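Beta-lactamase (PDB 6NHS) probably hydrolyses the beta-lactam ring of beta-lactam antibiotics, acting as a class D serine beta-lactamase of a cyanobacterium. Local coordinates at residues L31-S36 against N239-A244. Sequence-based numbering, arbitrary orientation.
Sequences LGIKGS and NDDAAA
Ile33 meets Ala244 through both of its branches, a compact example of how a residue between helix 25-30 and strand 35-41 can pack its side chain on the C-terminal helix. From CB, which heads for the 239-244 helical turns, the side chain forks. The methyl CG2 lies anti to the carbonyl carbon and rests 3.9 Å from Ala244 CB, while its other neighbour is the carboxylate of Asp241, with OD1 of Asp241 4.1 Å from CG2 of Ile33. The longer branch leaves through CG1, which sits in the cleft flanked by N and C of its own backbone (chi1 80°), then extends fully (chi2 179°) to place CD1 of Ile33 3.6 Å from CB of Ala244. One small methyl thus sits against two branches of the isoleucine, and Leu31 adds a looser touch, its CD1 4.3 Å from CB of Ala244.

Asp241 passes beside Ile33 in van der Waals contact through OD1, the two side chains pointing in opposing senses. OD2 of Asp241 accepts hydrogen bonds from the backbone N of Arg237 and of Asn238 and so ties the carboxylate to the chain leading into its own helix.

Between Leu31 and Ile33, Gly32, with positive phi, is the C-prime residue of a Schellman motif that closes helix 25-30 and turns the chain toward strand 35-41. Lys34 and Ser36 pair with strand 226-236, Ile33 also reaches Ile234 there, and Leu31 and Ile33 both touch Val248; the contact lies where the C-terminal helix 239-255 packs against the antiparallel sheet, as in serine beta-lactamases and related penicillin-binding proteins.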
loop_
_atom_site.group_PDB
_atom_site.type_symbol
_atom_site.label_atom_id
_atom_site.label_comp_id
_atom_site.label_asym_id
_atom_site.label_seq_id
_atom_site.Cartn_x
_atom_site.Cartn_y
_atom_site.Cartn_z
ATOM N N LEU A 31 0.853 -15.079 -17.005
ATOM C CA LEU A 31 0.701 -13.685 -17.398
ATOM C C LEU A 31 1.986 -13.075 -17.940
ATOM O O LEU A 31 1.976 -11.905 -18.334
ATOM C CB LEU A 31 0.196 -12.867 -16.209
ATOM C CG LEU A 31 -1.136 -13.377 -15.662
ATOM C CD1 LEU A 31 -1.511 -12.664 -14.386
ATOM C CD2 LEU A 31 -2.243 -13.224 -16.706
ATOM N N GLY A 32 3.080 -13.832 -17.971
ATOM C CA GLY A 32 4.320 -13.336 -18.544
ATOM C C GLY A 32 4.948 -12.187 -17.788
ATOM O O GLY A 32 5.567 -11.315 -18.406
ATOM N N ILE A 33 4.814 -12.160 -16.465
ATOM C CA ILE A 33 5.378 -11.082 -15.665
ATOM C C ILE A 33 6.401 -11.656 -14.692
ATOM O O ILE A 33 6.294 -12.803 -14.240
ATOM C CB ILE A 33 4.294 -10.282 -14.907
ATOM C CG1 ILE A 33 3.867 -11.018 -13.642
ATOM C CG2 ILE A 33 3.076 -10.032 -15.798
ATOM C CD1 ILE A 33 2.835 -10.279 -12.847
ATOM N N LYS A 34 7.408 -10.847 -14.382
ATOM C CA LYS A 34 8.409 -11.176 -13.381
ATOM C C LYS A 34 8.044 -10.479 -12.081
ATOM O O LYS A 34 7.691 -9.295 -12.087
ATOM C CB LYS A 34 9.802 -10.750 -13.840
ATOM C CG LYS A 34 10.250 -11.404 -15.135
ATOM C CD LYS A 34 11.696 -11.058 -15.450
ATOM C CE LYS A 34 12.171 -11.752 -16.720
ATOM N NZ LYS A 34 13.596 -11.424 -17.020
ATOM N N GLY A 35 8.115 -11.209 -10.974
ATOM C CA GLY A 35 7.815 -10.591 -9.692
ATOM C C GLY A 35 7.756 -11.602 -8.570
ATOM O O GLY A 35 8.326 -12.694 -8.662
ATOM N N SER A 36 7.042 -11.227 -7.513
ATOM C CA SER A 36 6.989 -12.031 -6.304
ATOM C C SER A 36 5.661 -11.804 -5.606
ATOM O O SER A 36 4.943 -10.836 -5.880
ATOM C CB SER A 36 8.136 -11.682 -5.348
ATOM O OG SER A 36 8.067 -10.316 -4.970
ATOM N N ASN A 239 2.020 -1.169 -20.279
ATOM C CA ASN A 239 0.830 -0.817 -19.511
ATOM C C ASN A 239 -0.029 -2.033 -19.191
ATOM O O ASN A 239 -0.751 -2.028 -18.186
ATOM C CB ASN A 239 0.016 0.237 -20.260
ATOM C CG ASN A 239 0.653 1.613 -20.195
ATOM O OD1 ASN A 239 1.720 1.790 -19.603
ATOM N ND2 ASN A 239 0.003 2.595 -20.807
ATOM N N ASP A 240 0.041 -3.083 -20.014
ATOM C CA ASP A 240 -0.716 -4.298 -19.730
ATOM C C ASP A 240 -0.191 -5.022 -18.498
ATOM O O ASP A 240 -0.947 -5.750 -17.845
ATOM C CB ASP A 240 -0.688 -5.223 -20.944
ATOM C CG ASP A 240 -1.356 -4.603 -22.159
ATOM O OD1 ASP A 240 -2.597 -4.444 -22.143
ATOM O OD2 ASP A 240 -0.637 -4.259 -23.124
ATOM N N ASP A 241 1.089 -4.832 -18.160
ATOM C CA ASP A 241 1.629 -5.425 -16.942
ATOM C C ASP A 241 0.951 -4.878 -15.691
ATOM O O ASP A 241 0.886 -5.571 -14.669
ATOM C CB ASP A 241 3.139 -5.182 -16.853
ATOM C CG ASP A 241 3.913 -5.904 -17.935
ATOM O OD1 ASP A 241 3.384 -6.893 -18.486
ATOM O OD2 ASP A 241 5.055 -5.484 -18.229
ATOM N N ALA A 242 0.454 -3.639 -15.745
ATOM C CA ALA A 242 -0.100 -3.012 -14.547
ATOM C C ALA A 242 -1.320 -3.766 -14.032
ATOM O O ALA A 242 -1.495 -3.920 -12.818
ATOM C CB ALA A 242 -0.457 -1.555 -14.831
ATOM N N ALA A 243 -2.175 -4.244 -14.938
ATOM C CA ALA A 243 -3.346 -5.008 -14.521
ATOM C C ALA A 243 -2.966 -6.308 -13.824
ATOM O O ALA A 243 -3.769 -6.846 -13.052
ATOM C CB ALA A 243 -4.240 -5.305 -15.727
ATOM N N ALA A 244 -1.755 -6.818 -14.059
ATOM C CA ALA A 244 -1.348 -8.064 -13.428
ATOM C C ALA A 244 -1.104 -7.909 -11.933
ATOM O O ALA A 244 -1.063 -8.918 -11.226
ATOM C CB ALA A 244 -0.094 -8.610 -14.110
#